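Local coordinates for protein carbohydrate kinase, FGGY (Rhodospirillum rubrum, PDB 3IFR) that probably phosphorylates D-xylulose at the expense of ATP, as a xylulose kinase of the FGGY carbohydrate kinase family, at residues A115-E120 with K142-E147; V383-R388 with R483-L488; A158-S163 with R179-E184; A421-R426 with E476-L481. One frame throughout, in Å; residues are numbered along the deposited sequence.

Overall arrangement
The four contacts fall into two groups on the two lobes of an FGGY kinase, whose two domains share the actin-like ATPase fold. Contacts 1 and 3 lie in the N-terminal domain, their centres about 17 Å apart and their nearest atoms about 4 Å apart without touching. Contacts 2 and 4 belong to the C-terminal half, with centres about 10 Å apart, and share helix 475-496; they are joined by Leu385 of contact 2, which packs against Val423 and Leu481 of contact 4. Contacts 2 and 3 lie on opposite sides of the chain's centre, about 36 Å between centres. All four are helix or helix-strand packing.

Contact 1: residues A115-E120 with K142-E147; sequences AELRAE and KLRWIE
Arg144 reaches Glu120 because its CG stands anti to the carbonyl carbon (chi1 -71°) and its chain then bends at chi2, while the Glu120 chain runs extended to meet it from the opposite direction. The result is an interhelical salt bridge between helix 111-120 and helix 139-149 of the FGGY N-terminal domain. The guanidinium grips the carboxylate end-on, and the two planes are only 20° apart. NH2 of Arg144 donates to OE2 of Glu120 at 2.9 Å and also to OE1 of Glu120 at 3.0 Å, the latter being the straighter bond at 156°. In a third bond, OE1 of Glu120 receives NH1 of Arg144 (3.2 Å) on its syn lone pair, so this oxygen takes two donors from one arginine.

Leu117, one turn earlier on helix 111-120, lays CD2 over one guanidinium face, its carbon 3.5 Å from NH2 of Arg144. The ion pair thus has an apolar lid on that side, although Glu120 itself is exposed. A water at the guanidinium edge lies close to OE1 of Glu120 and is bound weakly by NH1 of Arg144. NE of Arg144 is spent elsewhere, on the backbone carbonyl of Leu202, which, with the bonds to Glu120, probably limits rotation of the guanidinium. A leucine in place of Arg144 would probably leave the Glu120 carboxylate without its countercharge and the Leu202 carbonyl without this donor. Glu116 completes a neighbouring link through a salt bridge to Arg148, its OE1 remaining 4.9 Å from NH1 of Arg144.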
loop_
_atom_site.group_PDB
_atom_site.type_symbol
_atom_site.label_atom_id
_atom_site.label_comp_id
_atom_site.label_asym_id
_atom_site.label_seq_id
_atom_site.Cartn_x
_atom_site.Cartn_y
_atom_site.Cartn_z
ATOM N N ALA A 115 20.721 -7.141 8.656
ATOM C CA ALA A 115 22.173 -7.092 8.460
ATOM C C ALA A 115 22.822 -8.471 8.118
ATOM O O ALA A 115 23.633 -8.548 7.191
ATOM C CB ALA A 115 22.863 -6.394 9.636
ATOM N N GLU A 116 22.453 -9.548 8.826
ATOM C CA GLU A 116 22.988 -10.871 8.502
ATOM C C GLU A 116 22.569 -11.321 7.124
ATOM O O GLU A 116 23.383 -11.799 6.352
ATOM C CB GLU A 116 22.549 -11.941 9.509
ATOM C CG GLU A 116 22.545 -11.477 10.923
ATOM C CD GLU A 116 22.155 -12.572 11.868
ATOM O OE1 GLU A 116 20.958 -12.630 12.254
ATOM O OE2 GLU A 116 23.040 -13.398 12.212
ATOM N N LEU A 117 21.279 -11.213 6.838
ATOM C CA LEU A 117 20.751 -11.616 5.543
ATOM C C LEU A 117 21.546 -10.907 4.467
ATOM O O LEU A 117 22.048 -11.505 3.513
ATOM C CB LEU A 117 19.262 -11.240 5.429
ATOM C CG LEU A 117 18.369 -12.224 6.172
ATOM C CD1 LEU A 117 16.931 -11.740 6.232
ATOM C CD2 LEU A 117 18.515 -13.614 5.538
ATOM N N ARG A 118 21.642 -9.604 4.635
ATOM C CA ARG A 118 22.374 -8.780 3.683
ATOM C C ARG A 118 23.841 -9.235 3.551
ATOM O O ARG A 118 24.391 -9.223 2.466
ATOM C CB ARG A 118 22.263 -7.326 4.105
ATOM C CG ARG A 118 22.240 -6.420 3.004
ATOM C CD ARG A 118 21.072 -5.512 3.118
ATOM N NE ARG A 118 21.295 -4.476 4.104
ATOM C CZ ARG A 118 20.399 -3.539 4.381
ATOM N NH1 ARG A 118 19.241 -3.537 3.729
ATOM N NH2 ARG A 118 20.654 -2.612 5.306
ATOM N N ALA A 119 24.449 -9.680 4.645
ATOM C CA ALA A 119 25.824 -10.175 4.602
ATOM C C ALA A 119 25.935 -11.593 4.039
ATOM O O ALA A 119 26.987 -11.993 3.523
ATOM C CB ALA A 119 26.453 -10.124 5.991
ATOM N N GLU A 120 24.843 -12.343 4.136
ATOM C CA GLU A 120 24.828 -13.725 3.713
ATOM C C GLU A 120 24.329 -13.977 2.269
ATOM O O GLU A 120 24.646 -15.013 1.688
ATOM C CB GLU A 120 24.051 -14.535 4.738
ATOM C CG GLU A 120 23.570 -15.897 4.282
ATOM C CD GLU A 120 22.505 -16.409 5.221
ATOM O OE1 GLU A 120 22.376 -15.812 6.318
ATOM O OE2 GLU A 120 21.793 -17.383 4.870
ATOM N N LYS A 142 11.788 -11.241 9.733
ATOM C CA LYS A 142 11.025 -11.550 10.933
ATOM C C LYS A 142 11.168 -13.002 11.388
ATOM O O LYS A 142 11.299 -13.238 12.584
ATOM C CB LYS A 142 9.564 -11.142 10.791
ATOM C CG LYS A 142 9.390 -9.631 10.821
ATOM C CD LYS A 142 8.080 -9.254 10.210
ATOM C CE LYS A 142 7.737 -7.739 10.347
ATOM N NZ LYS A 142 8.149 -6.921 9.177
ATOM N N LEU A 143 11.186 -13.962 10.463
ATOM C CA LEU A 143 11.440 -15.370 10.825
ATOM C C LEU A 143 12.807 -15.590 11.514
ATOM O O LEU A 143 12.864 -16.210 12.580
ATOM C CB LEU A 143 11.311 -16.283 9.616
ATOM C CG LEU A 143 10.091 -17.192 9.511
ATOM C CD1 LEU A 143 9.013 -16.832 10.497
ATOM C CD2 LEU A 143 9.563 -17.265 8.034
ATOM N N ARG A 144 13.898 -15.066 10.937
ATOM C CA ARG A 144 15.228 -15.175 11.562
ATOM C C ARG A 144 15.208 -14.602 12.981
ATOM O O ARG A 144 15.848 -15.148 13.866
ATOM C CB ARG A 144 16.288 -14.407 10.763
ATOM C CG ARG A 144 16.680 -14.987 9.452
ATOM C CD ARG A 144 17.442 -16.286 9.581
ATOM N NE ARG A 144 17.983 -16.682 8.285
ATOM C CZ ARG A 144 19.191 -16.354 7.809
ATOM N NH1 ARG A 144 20.034 -15.625 8.534
ATOM N NH2 ARG A 144 19.556 -16.760 6.595
ATOM N N TRP A 145 14.507 -13.480 13.192
ATOM C CA TRP A 145 14.445 -12.865 14.525
ATOM C C TRP A 145 13.771 -13.822 15.524
ATOM O O TRP A 145 14.283 -14.102 16.599
ATOM C CB TRP A 145 13.678 -11.549 14.476
ATOM C CG TRP A 145 13.593 -10.866 15.794
ATOM C CD1 TRP A 145 14.395 -9.855 16.246
ATOM C CD2 TRP A 145 12.646 -11.130 16.843
ATOM N NE1 TRP A 145 14.016 -9.492 17.518
ATOM C CE2 TRP A 145 12.941 -10.250 17.902
ATOM C CE3 TRP A 145 11.568 -12.008 16.978
ATOM C CZ2 TRP A 145 12.200 -10.236 19.094
ATOM C CZ3 TRP A 145 10.834 -11.996 18.158
ATOM C CH2 TRP A 145 11.162 -11.130 19.205
ATOM N N ILE A 146 12.609 -14.317 15.149
ATOM C CA ILE A 146 11.908 -15.287 15.937
ATOM C C ILE A 146 12.764 -16.520 16.302
ATOM O O ILE A 146 12.759 -16.969 17.457
ATOM C CB ILE A 146 10.641 -15.734 15.188
ATOM C CG1 ILE A 146 9.538 -14.706 15.369
ATOM C CG2 ILE A 146 10.151 -17.073 15.692
ATOM C CD1 ILE A 146 8.412 -14.978 14.433
ATOM N N GLU A 147 13.458 -17.095 15.323
ATOM C CA GLU A 147 14.324 -18.245 15.590
ATOM C C GLU A 147 15.337 -17.921 16.672
ATOM O O GLU A 147 15.663 -18.767 17.504
ATOM C CB GLU A 147 15.120 -18.594 14.352
ATOM C CG GLU A 147 16.341 -19.440 14.629
ATOM C CD GLU A 147 16.946 -19.957 13.345
ATOM O OE1 GLU A 147 16.816 -21.155 13.118
ATOM O OE2 GLU A 147 17.507 -19.180 12.541
HETATM O O HOH W 1 23.300 -14.987 8.443
#

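Contact 2: residues V383-R388 with R483-L488; sequences VALAFR and RDFSAL
Leu385 and Phe485 meet in an aliphatic-aromatic contact at the packing of two long helices, 372-397 and 475-496, in the C-terminal half of this FGGY kinase. CB of Leu385 sits almost squarely over the ring of Phe485, 4.0 Å from its centroid and 7° off the normal, a CH-pi contact. The rest of the leucine continues toward the root of the aromatic: CG lies 4.1 Å from CG of Phe485, and CD2 is as close to CB of Phe485. The leucine and the phenylalanine lie alongside one another, running in opposite senses, instead of meeting end to end.

At the far end of the ring, CZ of Phe485 comes to the backbone of the facing helix, 4.0 Å from N of Ala386, and stands 4.3 Å from CB of Ala386. The small methyl of Ala386 is consistent with so near an approach. Phe485 reaches so far because its CG is anti to the backbone N (chi1 166°), which sends the ring out from its own helix.

Leu344, Pro345 and Tyr346 also touch Phe485, bringing strand 342-344 and the loop after it against the same aromatic. Leu385 in turn touches Val423 of helix 414-424, so Leu385 of helix 372-397 is packed by two other helices, 475-496 and 414-424. An alanine at Phe485 is likely to open a gap between the two helices, leaving Leu385 and Ala386 without the ring they pack on. At this level CA of Leu385 and CA of Phe485 are 7.6 Å apart.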
loop_
_atom_site.group_PDB
_atom_site.type_symbol
_atom_site.label_atom_id
_atom_site.label_comp_id
_atom_site.label_asym_id
_atom_site.label_seq_id
_atom_site.Cartn_x
_atom_site.Cartn_y
_atom_site.Cartn_z
ATOM N N VAL A 383 7.416 17.908 -2.466
ATOM C CA VAL A 383 6.742 16.618 -2.451
ATOM C C VAL A 383 6.413 16.210 -3.866
ATOM O O VAL A 383 6.653 15.063 -4.244
ATOM C CB VAL A 383 5.493 16.604 -1.539
ATOM C CG1 VAL A 383 4.554 15.440 -1.871
ATOM C CG2 VAL A 383 5.935 16.535 -0.122
ATOM N N ALA A 384 5.886 17.148 -4.651
ATOM C CA ALA A 384 5.595 16.910 -6.080
ATOM C C ALA A 384 6.821 16.393 -6.787
ATOM O O ALA A 384 6.769 15.412 -7.526
ATOM C CB ALA A 384 5.155 18.186 -6.757
ATOM N N LEU A 385 7.923 17.085 -6.561
ATOM C CA LEU A 385 9.188 16.755 -7.179
ATOM C C LEU A 385 9.670 15.349 -6.880
ATOM O O LEU A 385 10.257 14.685 -7.752
ATOM C CB LEU A 385 10.239 17.729 -6.692
ATOM C CG LEU A 385 10.759 18.778 -7.657
ATOM C CD1 LEU A 385 9.905 18.916 -8.907
ATOM C CD2 LEU A 385 10.865 20.059 -6.849
ATOM N N ALA A 386 9.450 14.904 -5.653
ATOM C CA ALA A 386 9.811 13.537 -5.275
ATOM C C ALA A 386 8.918 12.559 -6.014
ATOM O O ALA A 386 9.360 11.469 -6.383
ATOM C CB ALA A 386 9.695 13.308 -3.783
ATOM N N PHE A 387 7.657 12.933 -6.192
ATOM C CA PHE A 387 6.754 12.114 -6.981
ATOM C C PHE A 387 7.253 12.033 -8.425
ATOM O O PHE A 387 7.261 10.979 -9.030
ATOM C CB PHE A 387 5.315 12.654 -6.915
ATOM C CG PHE A 387 4.485 12.003 -5.858
ATOM C CD1 PHE A 387 4.275 10.646 -5.881
ATOM C CD2 PHE A 387 3.926 12.751 -4.818
ATOM C CE1 PHE A 387 3.512 10.029 -4.918
ATOM C CE2 PHE A 387 3.151 12.133 -3.850
ATOM C CZ PHE A 387 2.946 10.764 -3.910
ATOM N N ARG A 388 7.672 13.161 -8.969
ATOM C CA ARG A 388 8.228 13.179 -10.319
ATOM C C ARG A 388 9.403 12.200 -10.476
ATOM O O ARG A 388 9.474 11.457 -11.485
ATOM C CB ARG A 388 8.671 14.581 -10.698
ATOM C CG ARG A 388 9.430 14.657 -12.037
ATOM C CD ARG A 388 9.342 16.038 -12.658
ATOM N NE ARG A 388 10.361 16.278 -13.691
ATOM C CZ ARG A 388 10.487 17.418 -14.386
ATOM N NH1 ARG A 388 9.672 18.435 -14.162
ATOM N NH2 ARG A 388 11.449 17.551 -15.290
ATOM N N ARG A 483 15.815 20.001 -11.534
ATOM C CA ARG A 483 17.260 19.927 -11.673
ATOM C C ARG A 483 17.894 20.407 -10.351
ATOM O O ARG A 483 18.796 19.746 -9.808
ATOM C CB ARG A 483 17.702 20.724 -12.904
ATOM C CG ARG A 483 19.070 21.395 -12.844
ATOM C CD ARG A 483 19.265 22.417 -14.016
ATOM N NE ARG A 483 20.220 23.487 -13.684
ATOM C CZ ARG A 483 19.916 24.612 -13.016
ATOM N NH1 ARG A 483 18.668 24.844 -12.598
ATOM N NH2 ARG A 483 20.863 25.524 -12.763
ATOM N N ASP A 484 17.386 21.504 -9.788
ATOM C CA ASP A 484 17.905 21.956 -8.488
ATOM C C ASP A 484 17.749 20.944 -7.346
ATOM O O ASP A 484 18.669 20.701 -6.609
ATOM C CB ASP A 484 17.271 23.270 -8.075
ATOM C CG ASP A 484 17.814 24.422 -8.857
ATOM O OD1 ASP A 484 18.564 24.168 -9.835
ATOM O OD2 ASP A 484 17.502 25.573 -8.490
ATOM N N PHE A 485 16.555 20.402 -7.197
ATOM C CA PHE A 485 16.222 19.443 -6.182
ATOM C C PHE A 485 17.212 18.272 -6.250
ATOM O O PHE A 485 17.805 17.862 -5.245
ATOM C CB PHE A 485 14.789 19.024 -6.510
ATOM C CG PHE A 485 14.307 17.809 -5.823
ATOM C CD1 PHE A 485 13.677 17.904 -4.596
ATOM C CD2 PHE A 485 14.366 16.582 -6.462
ATOM C CE1 PHE A 485 13.189 16.792 -3.986
ATOM C CE2 PHE A 485 13.872 15.441 -5.850
ATOM C CZ PHE A 485 13.295 15.536 -4.607
ATOM N N SER A 486 17.401 17.754 -7.448
ATOM C CA SER A 486 18.331 16.667 -7.702
ATOM C C SER A 486 19.762 17.016 -7.341
ATOM O O SER A 486 20.453 16.209 -6.765
ATOM C CB SER A 486 18.290 16.282 -9.186
ATOM O OG SER A 486 17.270 15.329 -9.373
ATOM N N ALA A 487 20.201 18.206 -7.716
ATOM C CA ALA A 487 21.540 18.649 -7.434
ATOM C C ALA A 487 21.707 19.025 -5.956
ATOM O O ALA A 487 22.827 18.936 -5.412
ATOM C CB ALA A 487 21.898 19.826 -8.329
ATOM N N LEU A 488 20.623 19.434 -5.300
ATOM C CA LEU A 488 20.690 19.711 -3.866
ATOM C C LEU A 488 21.064 18.403 -3.152
ATOM O O LEU A 488 22.052 18.340 -2.437
ATOM C CB LEU A 488 19.387 20.293 -3.326
ATOM C CG LEU A 488 19.434 20.701 -1.843
ATOM C CD1 LEU A 488 20.736 21.435 -1.456
ATOM C CD2 LEU A 488 18.203 21.553 -1.507
#

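Contact 3: residues A158-S163 with R179-E184; sequences ATVCGS and RNWALE
A buried tryptophan joins the end of strand 159-161 to helix 179-185 in the N-terminal domain of the FGGY fold, its indole lying against the backbone where the strand passes into helix 163-172. Trp181 carries its ring across with CG anti to the backbone N (chi1 -179°). Over one face of the indole lie the backbone atoms of Cys161 and Gly162: CA of Cys161 is 3.8 Å from the centroid of the six-membered ring of Trp181, in a CH-pi contact, and C of Cys161 is 3.3 Å from CZ2 of Trp181. CA of Gly162 comes within 3.0 Å of NE1 of Trp181. A side chain on this glycine would point at the indole and clash with it. The Val160 and Trp181 side chains run roughly perpendicular, CG2 of Val160 3.9 Å from CH2 of Trp181.

The indole N-H is used outside the contact, donating to the carbonyl of Ala88. Gly162, the N-cap residue of helix 163-172, gives its own N-H to Asp165 in the first turn, and Trp181 touches that aspartate too. Strand 159-161 pairs antiparallel with strand 90-92, and Leu92 of that strand lies opposite both Ala158 and Thr159, a classic beta bulge.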
loop_
_atom_site.group_PDB
_atom_site.type_symbol
_atom_site.label_atom_id
_atom_site.label_comp_id
_atom_site.label_asym_id
_atom_site.label_seq_id
_atom_site.Cartn_x
_atom_site.Cartn_y
_atom_site.Cartn_z
ATOM N N ALA A 158 4.219 -24.659 12.055
ATOM C CA ALA A 158 3.677 -25.531 11.013
ATOM C C ALA A 158 3.215 -24.711 9.810
ATOM O O ALA A 158 3.273 -25.171 8.661
ATOM C CB ALA A 158 2.511 -26.330 11.577
ATOM N N THR A 159 2.736 -23.495 10.072
ATOM C CA THR A 159 2.275 -22.590 9.009
ATOM C C THR A 159 2.648 -21.141 9.316
ATOM O O THR A 159 2.416 -20.611 10.433
ATOM C CB THR A 159 0.744 -22.699 8.842
ATOM O OG1 THR A 159 0.377 -24.047 8.501
ATOM C CG2 THR A 159 0.219 -21.734 7.796
ATOM N N VAL A 160 3.227 -20.494 8.318
ATOM C CA VAL A 160 3.450 -19.065 8.375
ATOM C C VAL A 160 2.670 -18.455 7.212
ATOM O O VAL A 160 2.703 -18.987 6.083
ATOM C CB VAL A 160 4.948 -18.706 8.286
ATOM C CG1 VAL A 160 5.597 -19.330 7.014
ATOM C CG2 VAL A 160 5.123 -17.207 8.291
ATOM N N CYS A 161 1.928 -17.385 7.522
ATOM C CA CYS A 161 1.070 -16.715 6.563
ATOM C C CYS A 161 0.803 -15.266 6.970
ATOM O O CYS A 161 1.298 -14.824 7.997
ATOM C CB CYS A 161 -0.256 -17.476 6.411
ATOM S SG CYS A 161 -1.341 -17.439 7.861
ATOM N N GLY A 162 -0.008 -14.550 6.187
ATOM C CA GLY A 162 -0.240 -13.147 6.410
ATOM C C GLY A 162 -1.611 -12.984 7.005
ATOM O O GLY A 162 -2.267 -13.973 7.311
ATOM N N SER A 163 -2.070 -11.738 7.142
ATOM C CA SER A 163 -3.288 -11.481 7.890
ATOM C C SER A 163 -4.496 -11.979 7.135
ATOM O O SER A 163 -5.233 -12.794 7.640
ATOM C CB SER A 163 -3.457 -9.998 8.145
ATOM O OG SER A 163 -3.393 -9.327 6.900
ATOM N N ARG A 179 0.012 -15.046 -3.585
ATOM C CA ARG A 179 1.261 -14.808 -4.299
ATOM C C ARG A 179 1.939 -13.552 -3.753
ATOM O O ARG A 179 3.145 -13.493 -3.605
ATOM C CB ARG A 179 0.985 -14.541 -5.810
ATOM C CG ARG A 179 0.598 -15.757 -6.693
ATOM C CD ARG A 179 0.601 -15.407 -8.236
ATOM N NE ARG A 179 -0.281 -14.260 -8.560
ATOM C CZ ARG A 179 -0.513 -13.773 -9.788
ATOM N NH1 ARG A 179 -1.329 -12.746 -9.946
ATOM N NH2 ARG A 179 0.038 -14.320 -10.859
ATOM N N ASN A 180 1.160 -12.504 -3.524
ATOM C CA ASN A 180 1.777 -11.233 -3.204
ATOM C C ASN A 180 2.345 -11.205 -1.773
ATOM O O ASN A 180 3.360 -10.564 -1.507
ATOM C CB ASN A 180 0.773 -10.103 -3.435
ATOM C CG ASN A 180 0.850 -9.513 -4.855
ATOM O OD1 ASN A 180 1.944 -9.339 -5.427
ATOM N ND2 ASN A 180 -0.314 -9.173 -5.407
ATOM N N TRP A 181 1.668 -11.885 -0.851
ATOM C CA TRP A 181 2.231 -12.066 0.470
ATOM C C TRP A 181 3.605 -12.780 0.334
ATOM O O TRP A 181 4.622 -12.332 0.904
ATOM C CB TRP A 181 1.259 -12.828 1.384
ATOM C CG TRP A 181 1.794 -13.008 2.739
ATOM C CD1 TRP A 181 1.673 -12.139 3.791
ATOM C CD2 TRP A 181 2.569 -14.113 3.216
ATOM N NE1 TRP A 181 2.335 -12.641 4.885
ATOM C CE2 TRP A 181 2.890 -13.852 4.559
ATOM C CE3 TRP A 181 3.028 -15.309 2.633
ATOM C CZ2 TRP A 181 3.661 -14.735 5.331
ATOM C CZ3 TRP A 181 3.771 -16.180 3.392
ATOM C CH2 TRP A 181 4.095 -15.890 4.723
ATOM N N ALA A 182 3.643 -13.857 -0.458
ATOM C CA ALA A 182 4.865 -14.624 -0.630
ATOM C C ALA A 182 5.987 -13.848 -1.359
ATOM O O ALA A 182 7.170 -13.981 -1.040
ATOM C CB ALA A 182 4.555 -15.960 -1.330
ATOM N N LEU A 183 5.613 -13.029 -2.326
ATOM C CA LEU A 183 6.549 -12.194 -3.067
ATOM C C LEU A 183 7.069 -11.038 -2.204
ATOM O O LEU A 183 8.276 -10.838 -2.062
ATOM C CB LEU A 183 5.825 -11.623 -4.281
ATOM C CG LEU A 183 6.504 -11.419 -5.640
ATOM C CD1 LEU A 183 6.110 -10.015 -6.271
ATOM C CD2 LEU A 183 7.989 -11.601 -5.597
ATOM N N GLU A 184 6.177 -10.249 -1.624
ATOM C CA GLU A 184 6.682 -9.214 -0.749
ATOM C C GLU A 184 7.501 -9.886 0.330
ATOM O O GLU A 184 8.547 -9.389 0.717
ATOM C CB GLU A 184 5.557 -8.354 -0.159
ATOM C CG GLU A 184 4.860 -7.524 -1.239
ATOM C CD GLU A 184 4.132 -6.337 -0.695
ATOM O OE1 GLU A 184 4.441 -5.857 0.405
ATOM O OE2 GLU A 184 3.250 -5.873 -1.389
#

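Contact 4: residues A421-R426 with E476-L481; sequences ADVLQR and EVYDRL
The Tyr478 ring carries CG2 of Val423 on one face, with the backbone oxygen of Asp422 approaching obliquely. The contact is a helix-helix packing in the C-terminal half of the FGGY kinase, between the last turn of helix 414-424 and the start of helix 475-496. CG2 of Val423 stands 3.4 Å from the ring centroid of Tyr478, 18° off the normal, as a CH-pi contact offset toward the rim at CG, from which it is 3.3 Å away. The methyl gets there with CG2 anti to the carbonyl carbon of Val423, and the valine and tyrosine side chains cross at about a right angle.

Asp422 comes in beside the valine, at CD2 and CE2 of the ring. Its backbone O is 3.5 Å from CD2 of Tyr478, and its CB is 3.7 Å from CE2 of Tyr478. The packing is close: the CA atoms of Val423 and Tyr478 are just 5.4 Å apart.

The polar ends of Tyr478 and Asp422 have partners elsewhere. The Tyr478 hydroxyl is hydrogen-bonded to Glu381 and Arg377 of helix 372-397, which fixes the far end of the ring while Val423 covers its face. OD1 of Asp422 accepts from the backbone N of Asp471, tying this helix end to the loop that leads to helix 475-496. Beyond Val423 the chain leaves the helix at Gln425, whose phi is positive, and Arg426 turns back to donate from NH1 to O of Gln425 at 3.0 Å.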
loop_
_atom_site.group_PDB
_atom_site.type_symbol
_atom_site.label_atom_id
_atom_site.label_comp_id
_atom_site.label_asym_id
_atom_site.label_seq_id
_atom_site.Cartn_x
_atom_site.Cartn_y
_atom_site.Cartn_z
ATOM N N ALA A 421 0.438 18.704 -11.194
ATOM C CA ALA A 421 0.279 18.594 -12.617
ATOM C C ALA A 421 1.307 19.427 -13.360
ATOM O O ALA A 421 1.872 18.953 -14.357
ATOM C CB ALA A 421 -1.115 18.980 -13.028
ATOM N N ASP A 422 1.535 20.659 -12.893
ATOM C CA ASP A 422 2.511 21.545 -13.547
ATOM C C ASP A 422 3.942 20.998 -13.462
ATOM O O ASP A 422 4.821 21.353 -14.279
ATOM C CB ASP A 422 2.509 22.959 -12.961
ATOM C CG ASP A 422 1.279 23.769 -13.351
ATOM O OD1 ASP A 422 0.625 23.418 -14.352
ATOM O OD2 ASP A 422 0.979 24.761 -12.633
ATOM N N VAL A 423 4.172 20.137 -12.483
ATOM C CA VAL A 423 5.527 19.594 -12.280
ATOM C C VAL A 423 5.693 18.329 -13.124
ATOM O O VAL A 423 6.750 18.038 -13.710
ATOM C CB VAL A 423 5.759 19.248 -10.803
ATOM C CG1 VAL A 423 6.775 18.133 -10.675
ATOM C CG2 VAL A 423 6.144 20.510 -10.014
ATOM N N LEU A 424 4.603 17.585 -13.168
ATOM C CA LEU A 424 4.588 16.346 -13.866
ATOM C C LEU A 424 4.418 16.673 -15.346
ATOM O O LEU A 424 4.977 16.009 -16.202
ATOM C CB LEU A 424 3.399 15.539 -13.367
ATOM C CG LEU A 424 3.396 14.087 -13.783
ATOM C CD1 LEU A 424 4.446 13.371 -12.969
ATOM C CD2 LEU A 424 1.982 13.516 -13.547
ATOM N N GLN A 425 3.610 17.679 -15.655
ATOM C CA GLN A 425 3.440 18.054 -17.053
ATOM C C GLN A 425 2.693 16.897 -17.730
ATOM O O GLN A 425 2.972 16.508 -18.875
ATOM C CB GLN A 425 4.833 18.281 -17.636
ATOM C CG GLN A 425 5.179 19.635 -18.309
ATOM C CD GLN A 425 4.207 20.792 -18.139
ATOM O OE1 GLN A 425 4.135 21.440 -17.103
ATOM N NE2 GLN A 425 3.528 21.115 -19.212
ATOM N N ARG A 426 1.739 16.337 -16.993
ATOM C CA ARG A 426 0.725 15.465 -17.574
ATOM C C ARG A 426 -0.574 15.677 -16.847
ATOM O O ARG A 426 -0.574 16.115 -15.712
ATOM C CB ARG A 426 1.149 14.008 -17.519
ATOM C CG ARG A 426 1.922 13.602 -18.760
ATOM C CD ARG A 426 3.018 12.642 -18.395
ATOM N NE ARG A 426 3.875 12.225 -19.518
ATOM C CZ ARG A 426 4.228 13.005 -20.538
ATOM N NH1 ARG A 426 3.799 14.259 -20.619
ATOM N NH2 ARG A 426 5.025 12.523 -21.479
ATOM N N GLU A 476 9.093 24.834 -17.695
ATOM C CA GLU A 476 10.457 25.300 -17.695
ATOM C C GLU A 476 10.976 25.696 -16.309
ATOM O O GLU A 476 12.053 25.411 -15.992
ATOM C CB GLU A 476 10.582 26.428 -18.691
ATOM C CG GLU A 476 11.950 26.796 -19.071
ATOM C CD GLU A 476 11.986 28.009 -19.973
ATOM O OE1 GLU A 476 12.217 27.811 -21.178
ATOM O OE2 GLU A 476 11.762 29.142 -19.487
ATOM N N VAL A 477 10.183 26.331 -15.493
ATOM C CA VAL A 477 10.517 26.521 -14.109
ATOM C C VAL A 477 10.524 25.222 -13.296
ATOM O O VAL A 477 11.432 24.972 -12.591
ATOM C CB VAL A 477 9.642 27.567 -13.472
ATOM C CG1 VAL A 477 8.253 27.313 -13.737
ATOM C CG2 VAL A 477 9.835 27.571 -12.068
ATOM N N TYR A 478 9.534 24.377 -13.417
ATOM C CA TYR A 478 9.577 23.154 -12.622
ATOM C C TYR A 478 10.686 22.177 -13.063
ATOM O O TYR A 478 11.236 21.454 -12.227
ATOM C CB TYR A 478 8.212 22.481 -12.488
ATOM C CG TYR A 478 7.333 23.188 -11.491
ATOM C CD1 TYR A 478 7.792 23.447 -10.216
ATOM C CD2 TYR A 478 6.045 23.600 -11.819
ATOM C CE1 TYR A 478 7.011 24.117 -9.283
ATOM C CE2 TYR A 478 5.260 24.249 -10.897
ATOM C CZ TYR A 478 5.751 24.514 -9.633
ATOM O OH TYR A 478 4.971 25.148 -8.687
ATOM N N ASP A 479 11.023 22.190 -14.357
ATOM C CA ASP A 479 12.165 21.450 -14.847
ATOM C C ASP A 479 13.464 21.876 -14.156
ATOM O O ASP A 479 14.254 21.007 -13.715
ATOM C CB ASP A 479 12.319 21.608 -16.355
ATOM C CG ASP A 479 11.478 20.606 -17.138
ATOM O OD1 ASP A 479 11.142 19.539 -16.582
ATOM O OD2 ASP A 479 11.157 20.876 -18.309
ATOM N N ARG A 480 13.694 23.190 -14.096
ATOM C CA ARG A 480 14.853 23.743 -13.412
ATOM C C ARG A 480 14.771 23.464 -11.918
ATOM O O ARG A 480 15.785 23.161 -11.284
ATOM C CB ARG A 480 14.966 25.246 -13.621
ATOM C CG ARG A 480 15.465 25.667 -15.014
ATOM C CD ARG A 480 15.669 27.209 -15.154
ATOM N NE ARG A 480 14.598 27.869 -15.919
ATOM C CZ ARG A 480 13.761 28.772 -15.408
ATOM N NH1 ARG A 480 12.807 29.306 -16.168
ATOM N NH2 ARG A 480 13.872 29.139 -14.131
ATOM N N LEU A 481 13.574 23.555 -11.339
ATOM C CA LEU A 481 13.453 23.221 -9.899
ATOM C C LEU A 481 13.850 21.785 -9.708
ATOM O O LEU A 481 14.645 21.478 -8.809
ATOM C CB LEU A 481 12.066 23.461 -9.321
ATOM C CG LEU A 481 12.031 23.465 -7.791
ATOM C CD1 LEU A 481 12.990 24.481 -7.260
ATOM C CD2 LEU A 481 10.618 23.754 -7.288
#